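Local coordinates for protein extracellular endo-alpha-(1->5)-L-arabinanase 1 (Bacillus subtilis, PDB 1UV4) that cleaves internal alpha-(1->5)-L-arabinofuranosyl linkages of plant cell-wall arabinan, as a secreted, calcium-containing family 43 glycoside hydrolase, at residues T29-R35 and Q71-P76; Y88-S92 and I132-L136; E20-Y25 and T107-S111. One frame throughout, in Å; residues are numbered along the deposited sequence.

Interaction 1: residues T29-R35 and Q71-P76; sequences TGLTEER and QNQWAP
Gln71 lays its side chain along the turn at 31-34, with CG set 3.3 Å from Glu34 O. Its first torsion places CG between the backbone N and the carbonyl carbon (chi1 64°), and from there the chain runs straight out, carrying the amide to Thr32 O. NE2 gives a hydrogen bond to that oxygen at 3.1 Å (158°), meeting a lone pair in the carbonyl plane and staying close to the plane of its own amide. At the other end of the amide, OE1 accepts from a water that also reaches Arg35 NE, though weakly; the guanidinium stands nearly perpendicular to the amide. The turn is type I, closed by Glu34 N to Leu31 O, and Asn72 CB sits against Leu31 O at 3.2 Å, with Glu34 O also beside it.

Toward the buried end the contact passes to the backbone and to Thr29. Gly30 N donates to Gln73 O at 3.0 Å. Thr29 keeps OG1 beside its own backbone N (chi1 -65°), where it receives Ala75 N at 2.9 Å. The same oxygen is hydrogen-bonded to Asp14, the probable catalytic base, so Thr29 links the backbone at Ala75 to the active site. Its methyl, CG2, leans obliquely on the Trp74 ring, 3.8 Å from CD1, while the indole also meets the ring of Phe94, the two planes nearly parallel.

The two segments belong to successive blades of the propeller: 29-35 is the connection between strands 23-29 and 37-42, and 71-76 leads into strand 74-81, which pairs with strand 84-91. Leu37 of strand 37-42 packs on Gln73 and Pro76, continuing the junction into the space between the blades.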
ATOM      1  N   THR A  29       3.437   5.302   6.803  1.00 12.87           N
ATOM      2  CA  THR A  29       4.716   4.929   7.381  1.00 13.06           C
ATOM      3  C   THR A  29       5.050   5.845   8.540  1.00 12.71           C
ATOM      4  O   THR A  29       4.868   7.052   8.445  1.00 12.81           O
ATOM      5  CB  THR A  29       5.774   5.000   6.311  1.00 14.15           C
ATOM      6  OG1 THR A  29       5.460   4.002   5.316  1.00 13.48           O
ATOM      7  CG2 THR A  29       7.182   4.728   6.789  1.00 13.60           C
ATOM      8  N   GLY A  30       5.529   5.265   9.627  1.00 12.30           N
ATOM      9  CA  GLY A  30       6.000   6.076  10.727  1.00 12.67           C
ATOM     10  C   GLY A  30       7.117   7.029  10.301  1.00 12.41           C
ATOM     11  O   GLY A  30       7.910   6.769   9.358  1.00 12.45           O
ATOM     12  N   LEU A  31       7.187   8.171  10.973  1.00 13.41           N
ATOM     13  CA  LEU A  31       8.355   9.039  10.860  1.00 13.35           C
ATOM     14  C   LEU A  31       9.615   8.278  11.155  1.00 13.17           C
ATOM     15  O   LEU A  31       9.631   7.421  12.047  1.00 12.23           O
ATOM     16  CB  LEU A  31       8.241  10.270  11.737  1.00 14.34           C
ATOM     17  CG  LEU A  31       7.006  11.155  11.579  1.00 14.63           C
ATOM     18  CD1 LEU A  31       7.086  12.326  12.501  1.00 18.21           C
ATOM     19  CD2 LEU A  31       6.791  11.606  10.101  1.00 17.27           C
ATOM     20  N   THR A  32      10.673   8.520  10.379  1.00 15.21           N
ATOM     21  CA  THR A  32      11.885   7.727  10.508  1.00 15.78           C
ATOM     22  C   THR A  32      12.489   7.784  11.912  1.00 16.19           C
ATOM     23  O   THR A  32      13.003   6.768  12.409  1.00 16.13           O
ATOM     24  CB  THR A  32      12.949   8.164   9.478  1.00 15.17           C
ATOM     25  OG1 THR A  32      12.487   7.829   8.166  1.00 16.83           O
ATOM     26  CG2 THR A  32      14.261   7.360   9.644  1.00 15.11           C
ATOM     27  N   GLU A  33      12.367   8.943  12.547  1.00 15.50           N
ATOM     28  CA  GLU A  33      12.921   9.181  13.883  1.00 16.90           C
ATOM     29  C   GLU A  33      11.969   8.719  15.012  1.00 15.28           C
ATOM     30  O   GLU A  33      12.235   8.994  16.189  1.00 15.10           O
ATOM     31  CB  GLU A  33      13.259  10.676  14.051  1.00 17.97           C
ATOM     32  CG  GLU A  33      12.058  11.538  14.414  1.00 22.28           C
ATOM     33  CD  GLU A  33      11.978  12.888  13.701  1.00 28.26           C
ATOM     34  OE1 GLU A  33      12.995  13.615  13.629  1.00 34.11           O
ATOM     35  OE2 GLU A  33      10.870  13.217  13.208  1.00 32.88           O
ATOM     36  N   GLU A  34      10.895   8.004  14.670  1.00 14.46           N
ATOM     37  CA  GLU A  34       9.947   7.499  15.664  1.00 15.00           C
ATOM     38  C   GLU A  34       9.613   6.050  15.445  1.00 14.87           C
ATOM     39  O   GLU A  34       9.830   5.449  14.351  1.00 16.26           O
ATOM     40  CB  GLU A  34       8.649   8.319  15.678  1.00 15.08           C
ATOM     41  CG  GLU A  34       8.875   9.767  16.094  1.00 17.45           C
ATOM     42  CD  GLU A  34       7.633  10.662  16.125  1.00 22.11           C
ATOM     43  OE1 GLU A  34       6.504  10.222  15.828  1.00 24.07           O
ATOM     44  OE2 GLU A  34       7.819  11.851  16.472  1.00 25.11           O
ATOM     45  N   ARG A  35       8.997   5.505  16.481  1.00 14.50           N
ATOM     46  CA  ARG A  35       8.503   4.140  16.451  1.00 13.62           C
ATOM     47  C   ARG A  35       7.128   4.069  15.876  1.00 14.23           C
ATOM     48  O   ARG A  35       6.322   4.964  16.108  1.00 15.25           O
ATOM     49  CB  ARG A  35       8.469   3.550  17.878  1.00 15.01           C
ATOM     50  CG  ARG A  35       9.850   3.457  18.525  1.00 16.78           C
ATOM     51  CD  ARG A  35       9.810   2.730  19.871  1.00 19.36           C
ATOM     52  NE  ARG A  35      11.093   2.767  20.587  1.00 23.88           N
ATOM     53  CZ  ARG A  35      11.395   3.607  21.587  1.00 23.67           C
ATOM     54  NH1 ARG A  35      10.496   4.455  22.082  1.00 24.12           N
ATOM     55  NH2 ARG A  35      12.611   3.579  22.143  1.00 28.59           N
ATOM     56  N   GLN A  71      13.135   1.450  13.348  1.00 13.44           N
ATOM     57  CA  GLN A  71      12.187   1.688  14.451  1.00 13.23           C
ATOM     58  C   GLN A  71      10.803   2.038  13.914  1.00 13.62           C
ATOM     59  O   GLN A  71       9.823   1.741  14.568  1.00 12.15           O
ATOM     60  CB  GLN A  71      12.663   2.735  15.395  1.00 13.73           C
ATOM     61  CG  GLN A  71      12.808   4.113  14.815  1.00 16.45           C
ATOM     62  CD  GLN A  71      13.313   5.108  15.842  1.00 17.46           C
ATOM     63  OE1 GLN A  71      13.293   4.827  17.055  1.00 20.58           O
ATOM     64  NE2 GLN A  71      13.827   6.222  15.375  1.00 20.95           N
ATOM     65  N   ASN A  72      10.717   2.639  12.722  1.00 12.43           N
ATOM     66  CA  ASN A  72       9.434   2.981  12.141  1.00 12.90           C
ATOM     67  C   ASN A  72       8.924   1.805  11.343  1.00 12.35           C
ATOM     68  O   ASN A  72       9.671   1.112  10.629  1.00 12.01           O
ATOM     69  CB  ASN A  72       9.508   4.271  11.274  1.00 11.53           C
ATOM     70  CG  ASN A  72      10.349   4.142   9.974  1.00 16.12           C
ATOM     71  OD1 ASN A  72      10.011   4.773   8.949  1.00 15.86           O
ATOM     72  ND2 ASN A  72      11.473   3.429  10.041  1.00 16.64           N
ATOM     73  N   GLN A  73       7.622   1.538  11.445  1.00 11.71           N
ATOM     74  CA  GLN A  73       7.006   0.516  10.587  1.00 12.44           C
ATOM     75  C   GLN A  73       6.409   1.178   9.329  1.00 11.56           C
ATOM     76  O   GLN A  73       6.233   2.382   9.283  1.00 11.37           O
ATOM     77  CB  GLN A  73       5.951  -0.318  11.310  1.00 12.01           C
ATOM     78  CG  GLN A  73       6.601  -1.372  12.248  1.00 14.18           C
ATOM     79  CD  GLN A  73       7.390  -0.745  13.362  1.00 11.81           C
ATOM     80  OE1 GLN A  73       6.875  -0.031  14.225  1.00 11.90           O
ATOM     81  NE2 GLN A  73       8.689  -0.994  13.363  1.00 11.60           N
ATOM     82  N   TRP A  74       6.204   0.383   8.275  1.00 11.50           N
ATOM     83  CA  TRP A  74       5.967   0.965   6.954  1.00 12.55           C
ATOM     84  C   TRP A  74       4.678   0.518   6.294  1.00 12.54           C
ATOM     85  O   TRP A  74       4.230  -0.617   6.433  1.00 13.20           O
ATOM     86  CB  TRP A  74       7.080   0.626   5.918  1.00 11.89           C
ATOM     87  CG  TRP A  74       8.497   0.795   6.325  1.00 11.22           C
ATOM     88  CD1 TRP A  74       9.001   1.420   7.436  1.00 11.74           C
ATOM     89  CD2 TRP A  74       9.606   0.252   5.642  1.00 12.38           C
ATOM     90  NE1 TRP A  74      10.377   1.319   7.460  1.00 14.11           N
ATOM     91  CE2 TRP A  74      10.767   0.598   6.371  1.00 11.76           C
ATOM     92  CE3 TRP A  74       9.751  -0.500   4.471  1.00 13.63           C
ATOM     93  CZ2 TRP A  74      12.045   0.236   5.956  1.00 13.53           C
ATOM     94  CZ3 TRP A  74      11.054  -0.843   4.075  1.00 13.39           C
ATOM     95  CH2 TRP A  74      12.146  -0.482   4.813  1.00 13.86           C
ATOM     96  N   ALA A  75       4.103   1.426   5.524  1.00 12.93           N
ATOM     97  CA  ALA A  75       3.120   1.085   4.498  1.00 13.76           C
ATOM     98  C   ALA A  75       1.923   0.293   5.027  1.00 14.03           C
ATOM     99  O   ALA A  75       1.642  -0.812   4.631  1.00 14.55           O
ATOM    100  CB  ALA A  75       3.823   0.395   3.338  1.00 13.06           C
ATOM    101  N   PRO A  76       1.221   0.911   5.976  1.00 12.78           N
ATOM    102  CA  PRO A  76       0.028   0.284   6.542  1.00 13.41           C
ATOM    103  C   PRO A  76      -1.080   0.141   5.512  1.00 13.16           C
ATOM    104  O   PRO A  76      -1.167   0.873   4.535  1.00 13.90           O
ATOM    105  CB  PRO A  76      -0.327   1.227   7.669  1.00 13.07           C
ATOM    106  CG  PRO A  76       0.075   2.508   7.176  1.00 12.95           C
ATOM    107  CD  PRO A  76       1.442   2.269   6.492  1.00 12.85           C
TER
HETATM  108  O   HOH W   1      13.458   2.481  18.885  1.00 36.40           O

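Interaction 2: residues Y88-S92 and I132-L136; sequences YYSVS and IDPEL. With CA (calcium ion), chain D.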
ATOM      1  N   TYR A  88      -2.737  -4.373   8.221  1.00 13.14           N
ATOM      2  CA  TYR A  88      -1.511  -5.038   7.790  1.00 12.76           C
ATOM      3  C   TYR A  88      -0.419  -3.951   7.770  1.00 13.15           C
ATOM      4  O   TYR A  88      -0.684  -2.784   7.448  1.00 13.80           O
ATOM      5  CB  TYR A  88      -1.663  -5.683   6.418  1.00 13.25           C
ATOM      6  CG  TYR A  88      -2.604  -6.873   6.419  1.00 12.44           C
ATOM      7  CD1 TYR A  88      -3.969  -6.713   6.272  1.00 12.43           C
ATOM      8  CD2 TYR A  88      -2.138  -8.157   6.568  1.00 12.14           C
ATOM      9  CE1 TYR A  88      -4.833  -7.788   6.289  1.00 11.64           C
ATOM     10  CE2 TYR A  88      -3.004  -9.237   6.553  1.00 12.01           C
ATOM     11  CZ  TYR A  88      -4.348  -9.053   6.458  1.00 11.46           C
ATOM     12  OH  TYR A  88      -5.174 -10.117   6.458  1.00 12.65           O
ATOM     13  N   TYR A  89       0.822  -4.301   8.056  1.00 13.40           N
ATOM     14  CA  TYR A  89       1.898  -3.305   8.099  1.00 13.30           C
ATOM     15  C   TYR A  89       3.227  -4.031   7.850  1.00 12.73           C
ATOM     16  O   TYR A  89       3.296  -5.254   7.951  1.00 14.00           O
ATOM     17  CB  TYR A  89       1.883  -2.551   9.442  1.00 12.81           C
ATOM     18  CG  TYR A  89       2.118  -3.488  10.578  1.00 12.99           C
ATOM     19  CD1 TYR A  89       1.069  -4.176  11.171  1.00 13.64           C
ATOM     20  CD2 TYR A  89       3.399  -3.764  11.018  1.00 14.77           C
ATOM     21  CE1 TYR A  89       1.293  -5.089  12.163  1.00 13.73           C
ATOM     22  CE2 TYR A  89       3.635  -4.646  11.980  1.00 13.49           C
ATOM     23  CZ  TYR A  89       2.586  -5.336  12.580  1.00 11.62           C
ATOM     24  OH  TYR A  89       2.834  -6.257  13.594  1.00 13.59           O
ATOM     25  N   SER A  90       4.294  -3.258   7.648  1.00 13.90           N
ATOM     26  CA  SER A  90       5.590  -3.811   7.257  1.00 13.93           C
ATOM     27  C   SER A  90       6.633  -3.531   8.332  1.00 13.71           C
ATOM     28  O   SER A  90       6.709  -2.416   8.881  1.00 14.04           O
ATOM     29  CB  SER A  90       6.124  -3.187   5.945  1.00 13.93           C
ATOM     30  OG  SER A  90       5.104  -3.003   5.001  1.00 14.25           O
ATOM     31  N   VAL A  91       7.445  -4.549   8.647  1.00 13.42           N
ATOM     32  CA  VAL A  91       8.586  -4.416   9.526  1.00 12.46           C
ATOM     33  C   VAL A  91       9.837  -4.691   8.673  1.00 12.68           C
ATOM     34  O   VAL A  91       9.933  -5.744   8.099  1.00 13.26           O
ATOM     35  CB  VAL A  91       8.503  -5.486  10.644  1.00 12.76           C
ATOM     36  CG1 VAL A  91       9.704  -5.406  11.535  1.00 13.95           C
ATOM     37  CG2 VAL A  91       7.197  -5.368  11.407  1.00 14.88           C
ATOM     38  N   SER A  92      10.763  -3.750   8.585  1.00 12.35           N
ATOM     39  CA  SER A  92      11.890  -3.951   7.670  1.00 12.13           C
ATOM     40  C   SER A  92      12.996  -2.994   8.022  1.00 12.57           C
ATOM     41  O   SER A  92      12.974  -2.330   9.057  1.00 12.24           O
ATOM     42  CB  SER A  92      11.350  -3.720   6.251  1.00 12.87           C
ATOM     43  OG  SER A  92      12.309  -4.015   5.253  1.00 13.72           O
ATOM     44  N   ILE A 132       6.982  -6.516   2.119  1.00 12.69           N
ATOM     45  CA  ILE A 132       6.494  -5.225   2.540  1.00 12.39           C
ATOM     46  C   ILE A 132       5.349  -4.765   1.638  1.00 13.15           C
ATOM     47  O   ILE A 132       5.040  -5.349   0.605  1.00 13.42           O
ATOM     48  CB  ILE A 132       7.632  -4.163   2.589  1.00 12.15           C
ATOM     49  CG1 ILE A 132       8.079  -3.745   1.200  1.00 12.25           C
ATOM     50  CG2 ILE A 132       8.806  -4.651   3.415  1.00 12.96           C
ATOM     51  CD1 ILE A 132       9.001  -2.577   1.161  1.00 13.39           C
ATOM     52  N   ASP A 133       4.735  -3.675   2.049  1.00 12.62           N
ATOM     53  CA  ASP A 133       3.712  -2.985   1.275  1.00 13.07           C
ATOM     54  C   ASP A 133       2.432  -3.810   1.071  1.00 13.89           C
ATOM     55  O   ASP A 133       1.970  -4.008  -0.058  1.00 13.74           O
ATOM     56  CB  ASP A 133       4.191  -2.469  -0.077  1.00 13.19           C
ATOM     57  CG  ASP A 133       5.300  -1.481   0.024  1.00 17.16           C
ATOM     58  OD1 ASP A 133       5.682  -0.980   1.116  1.00 17.30           O
ATOM     59  OD2 ASP A 133       5.885  -1.136  -1.039  1.00 18.42           O
ATOM     60  N   PRO A 134       1.836  -4.300   2.174  1.00 13.22           N
ATOM     61  CA  PRO A 134       0.621  -5.132   2.053  1.00 13.68           C
ATOM     62  C   PRO A 134      -0.593  -4.419   1.533  1.00 13.72           C
ATOM     63  O   PRO A 134      -0.767  -3.230   1.769  1.00 13.63           O
ATOM     64  CB  PRO A 134       0.348  -5.552   3.492  1.00 14.86           C
ATOM     65  CG  PRO A 134       1.019  -4.474   4.350  1.00 14.40           C
ATOM     66  CD  PRO A 134       2.212  -4.074   3.586  1.00 12.45           C
ATOM     67  N   GLU A 135      -1.465  -5.180   0.892  1.00 13.27           N
ATOM     68  CA  GLU A 135      -2.741  -4.711   0.412  1.00 14.18           C
ATOM     69  C   GLU A 135      -3.763  -5.826   0.588  1.00 14.49           C
ATOM     70  O   GLU A 135      -3.659  -6.862  -0.041  1.00 14.71           O
ATOM     71  CB  GLU A 135      -2.603  -4.355  -1.079  1.00 14.50           C
ATOM     72  CG  GLU A 135      -3.872  -4.305  -1.893  1.00 16.52           C
ATOM     73  CD  GLU A 135      -4.780  -3.141  -1.581  1.00 16.58           C
ATOM     74  OE1 GLU A 135      -4.623  -2.501  -0.507  1.00 16.77           O
ATOM     75  OE2 GLU A 135      -5.691  -2.822  -2.410  1.00 16.93           O
ATOM     76  N   LEU A 136      -4.782  -5.573   1.383  1.00 12.68           N
ATOM     77  CA  LEU A 136      -5.916  -6.484   1.542  1.00 13.82           C
ATOM     78  C   LEU A 136      -6.918  -6.147   0.443  1.00 12.80           C
ATOM     79  O   LEU A 136      -7.301  -4.983   0.223  1.00 13.88           O
ATOM     80  CB  LEU A 136      -6.549  -6.294   2.931  1.00 12.58           C
ATOM     81  CG  LEU A 136      -7.786  -7.147   3.195  1.00 12.82           C
ATOM     82  CD1 LEU A 136      -7.516  -8.651   3.157  1.00 13.23           C
ATOM     83  CD2 LEU A 136      -8.361  -6.791   4.579  1.00 13.65           C
TER
HETATM   84 CA    CA D1294      -5.822  -0.722   0.623  1.00 13.77          CA
HETATM   85  O   HOH W   2      -7.243  -1.006  -1.220  1.00 12.88           O
HETATM   86  O   HOH W   3      -6.906  -2.706   1.551  1.00 14.60           O
HETATM   87  O   HOH W   4      -8.254   0.524   0.747  0.50 13.49           O
HETATM   88  O   HOH W   5      -6.931   0.203   2.444  0.50 15.01           O
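Tyr88 and Pro134 form the greasy half of this contact, and Ser90 supplies the polar half. The pyrrolidine ring of Pro134 presses against the root of the tyrosine, its CB 3.6 Å from Tyr88 CB, and its CG also approaches the backbone at Tyr89 N. Farther out, Leu136 CD2 comes to the edge of the Tyr88 ring, near its plane, 4.0 Å from CE1. The phenol OH is hydrogen-bonded to Met165 O.

Two residues along the strand, Ser90 turns its hydroxyl to segment 132-136. OG takes Asp133 N at 3.0 Å in a fairly straight bond (162°), with Pro134 CD packed 3.4 Å from that same OG. Trp74 O is a second hydrogen-bond partner of OG, so this buried hydroxyl bridges two backbone groups. Beyond it, Ile132 CG2 rests on Ser92 CB at 3.9 Å.

The segments run in opposite directions and join strand 84-91 of one propeller blade to strand 135-138 of the next. On the side turned away from strand 84-91, Glu135 OE1 binds calcium at 2.4 Å, a site to which Asp77 and Asp257 also contribute. Through its bond from Asp133 N, Ser90 probably acts as a second-shell residue, helping to position the carboxylate thought to orient Glu185, the probable proton donor, and tune its pKa.

Interaction 3: residues E20-Y25 and T107-S111; sequences EGSSWY and TSISS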
ATOM      1  N   GLU A  20     -14.358   6.457   9.893  1.00 11.93           N
ATOM      2  CA  GLU A  20     -14.965   5.903  11.101  1.00 12.40           C
ATOM      3  C   GLU A  20     -15.810   6.986  11.767  1.00 11.71           C
ATOM      4  O   GLU A  20     -15.272   8.012  12.201  1.00 10.56           O
ATOM      5  CB  GLU A  20     -13.962   5.375  12.076  1.00 14.28           C
ATOM      6  CG  GLU A  20     -14.570   4.851  13.363  1.00 15.27           C
ATOM      7  CD  GLU A  20     -13.482   4.446  14.318  1.00 19.17           C
ATOM      8  OE1 GLU A  20     -12.965   5.309  15.044  1.00 23.15           O
ATOM      9  OE2 GLU A  20     -13.077   3.282  14.269  1.00 22.63           O
ATOM     10  N   GLY A  21     -17.122   6.835  11.718  1.00 11.20           N
ATOM     11  CA  GLY A  21     -17.998   7.826  12.287  1.00 10.71           C
ATOM     12  C   GLY A  21     -17.888   9.136  11.520  1.00 11.05           C
ATOM     13  O   GLY A  21     -17.915   9.126  10.290  1.00 10.85           O
ATOM     14  N   SER A  22     -17.749  10.267  12.218  1.00 10.49           N
ATOM     15  CA  SER A  22     -17.700  11.586  11.575  1.00 11.66           C
ATOM     16  C   SER A  22     -16.271  11.987  11.158  1.00 11.30           C
ATOM     17  O   SER A  22     -16.084  13.111  10.695  1.00 12.70           O
ATOM     18  CB  SER A  22     -18.278  12.662  12.507  1.00 12.06           C
ATOM     19  OG  SER A  22     -17.473  12.777  13.672  1.00 15.81           O
ATOM     20  N   SER A  23     -15.297  11.083  11.277  1.00 11.81           N
ATOM     21  CA  SER A  23     -13.903  11.373  10.935  1.00 10.99           C
ATOM     22  C   SER A  23     -13.330  10.450   9.880  1.00 11.43           C
ATOM     23  O   SER A  23     -13.738   9.292   9.765  1.00 11.99           O
ATOM     24  CB  SER A  23     -12.976  11.294  12.146  1.00 10.96           C
ATOM     25  OG  SER A  23     -13.399  12.206  13.127  1.00 13.92           O
ATOM     26  N   TRP A  24     -12.330  10.955   9.172  1.00 12.52           N
ATOM     27  CA  TRP A  24     -11.449  10.158   8.342  1.00 12.14           C
ATOM     28  C   TRP A  24     -10.143   9.887   9.108  1.00 12.12           C
ATOM     29  O   TRP A  24      -9.676  10.762   9.841  1.00 12.19           O
ATOM     30  CB  TRP A  24     -11.113  10.902   7.061  1.00 13.90           C
ATOM     31  CG  TRP A  24     -12.256  11.068   6.121  1.00 13.01           C
ATOM     32  CD1 TRP A  24     -13.082  12.125   5.988  1.00 17.08           C
ATOM     33  CD2 TRP A  24     -12.652  10.116   5.140  1.00 12.47           C
ATOM     34  NE1 TRP A  24     -13.991  11.877   4.985  1.00 17.38           N
ATOM     35  CE2 TRP A  24     -13.737  10.645   4.448  1.00 15.87           C
ATOM     36  CE3 TRP A  24     -12.201   8.839   4.806  1.00 13.88           C
ATOM     37  CZ2 TRP A  24     -14.380   9.942   3.407  1.00 17.15           C
ATOM     38  CZ3 TRP A  24     -12.823   8.155   3.792  1.00 17.91           C
ATOM     39  CH2 TRP A  24     -13.901   8.694   3.120  1.00 15.70           C
ATOM     40  N   TYR A  25      -9.554   8.699   8.922  1.00 12.70           N
ATOM     41  CA  TYR A  25      -8.240   8.373   9.455  1.00 13.01           C
ATOM     42  C   TYR A  25      -7.375   8.004   8.296  1.00 13.10           C
ATOM     43  O   TYR A  25      -7.781   7.178   7.439  1.00 14.62           O
ATOM     44  CB  TYR A  25      -8.303   7.220  10.470  1.00 13.40           C
ATOM     45  CG  TYR A  25      -9.031   7.618  11.720  1.00 15.82           C
ATOM     46  CD1 TYR A  25     -10.413   7.522  11.790  1.00 15.18           C
ATOM     47  CD2 TYR A  25      -8.341   8.136  12.819  1.00 18.22           C
ATOM     48  CE1 TYR A  25     -11.117   7.926  12.911  1.00 19.12           C
ATOM     49  CE2 TYR A  25      -9.052   8.517  13.970  1.00 18.01           C
ATOM     50  CZ  TYR A  25     -10.431   8.396  13.990  1.00 17.40           C
ATOM     51  OH  TYR A  25     -11.238   8.784  15.068  1.00 23.53           O
ATOM     52  N   THR A 107     -11.649  -3.013  17.023  1.00 13.55           N
ATOM     53  CA  THR A 107     -13.016  -2.625  16.725  1.00 14.59           C
ATOM     54  C   THR A 107     -13.175  -1.125  16.718  1.00 14.27           C
ATOM     55  O   THR A 107     -14.276  -0.663  16.510  1.00 17.42           O
ATOM     56  CB  THR A 107     -14.027  -3.248  17.718  1.00 15.23           C
ATOM     57  OG1 THR A 107     -13.604  -3.020  19.066  1.00 15.13           O
ATOM     58  CG2 THR A 107     -14.070  -4.757  17.570  1.00 16.68           C
ATOM     59  N   SER A 108     -12.099  -0.372  16.943  1.00 16.00           N
ATOM     60  CA  SER A 108     -12.192   1.102  16.929  1.00 17.26           C
ATOM     61  C   SER A 108     -10.850   1.794  16.722  1.00 17.10           C
ATOM     62  O   SER A 108      -9.941   1.714  17.568  1.00 18.23           O
ATOM     63  CB  SER A 108     -12.817   1.615  18.229  1.00 17.21           C
ATOM     64  OG  SER A 108     -12.731   3.036  18.320  1.00 20.17           O
ATOM     65  N   ILE A 109     -10.730   2.521  15.619  1.00 17.34           N
ATOM     66  CA  ILE A 109      -9.512   3.293  15.352  1.00 18.12           C
ATOM     67  C   ILE A 109      -9.363   4.487  16.306  1.00 18.42           C
ATOM     68  O   ILE A 109      -8.257   4.802  16.719  1.00 18.94           O
ATOM     69  CB  ILE A 109      -9.490   3.803  13.907  1.00 18.81           C
ATOM     70  CG1 ILE A 109      -9.667   2.635  12.946  1.00 16.87           C
ATOM     71  CG2 ILE A 109      -8.201   4.549  13.634  1.00 19.06           C
ATOM     72  CD1 ILE A 109     -10.115   3.088  11.539  1.00 18.73           C
ATOM     73  N   SER A 110     -10.474   5.147  16.619  1.00 19.71           N
ATOM     74  CA  SER A 110     -10.449   6.321  17.500  1.00 20.48           C
ATOM     75  C   SER A 110      -9.997   5.949  18.918  1.00 21.86           C
ATOM     76  O   SER A 110      -9.368   6.764  19.598  1.00 21.36           O
ATOM     77  CB  SER A 110     -11.806   7.070  17.521  1.00 19.95           C
ATOM     78  OG  SER A 110     -12.776   6.470  18.360  1.00 22.37           O
ATOM     79  N   SER A 111     -10.278   4.707  19.337  1.00 22.77           N
ATOM     80  CA  SER A 111      -9.920   4.248  20.691  1.00 23.33           C
ATOM     81  C   SER A 111      -8.413   3.948  20.752  1.00 23.06           C
ATOM     82  O   SER A 111      -7.784   4.130  21.804  1.00 23.23           O
ATOM     83  CB  SER A 111     -10.776   3.030  21.127  1.00 23.42           C
ATOM     84  OG  SER A 111     -10.205   1.789  20.690  1.00 27.22           O
TER
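The Tyr25 ring carries Ile109 on one face: CG2 stands 3.9 Å from the ring centroid, 21° off the normal, a CH-pi contact shifted toward the CG-CD2 side of the ring. Past the phenol end, Ser110 CB comes in obliquely, 3.0 Å from Tyr25 OH. The second flat group, the carboxylate of Glu20, meets two successive backbone N-H groups. OE2 accepts from Ile109 N at 2.8 Å and OE1 from Ser110 N at 3.0 Å, each oxygen using its syn lone pair, so the pair of bonds fixes the rotation of the group. An extended side chain, with CG anti to the backbone N (chi1 177°), carries it across.

Glu20 opens the type II' turn of the two-residue hairpin between strands 16-20 and 23-29, on one blade of the five-bladed propeller; 107-111 connects strands 99-106 and 115-123 of the next blade. The receiving loop is itself held in a helical bend by an ST motif, Ser111 N to Ser108 OG at 3.1 Å, consistent with the N-H groups of Ile109 and Ser110 being presented side by side to Glu20. Tyr85 OH adds a weak bond to Glu20 OE2, and Ile18 packs against Ile109.

In the fold
All three contacts bridge neighbouring propeller blades. Interactions 1 and 3 join the same two blades, 16-54 and 74-123, with centres about 21 Å apart, while interaction 2 joins the second of these to the blade that begins with strand 135-138. Interaction 2 is wholly buried near the middle of the molecule; interaction 1 grades from the active-site side out to solvent, and interaction 3 lies farthest out. Interactions 1 and 2 touch through paired strands 74-81 and 84-91, where Trp74 O lies 2.9 Å from Ser90 N. Apolar packing plus one serine bond serves the core, backbone, hydroxyl and amide bonds the intermediate site, and a carboxylate gripping main-chain N-H groups the periphery.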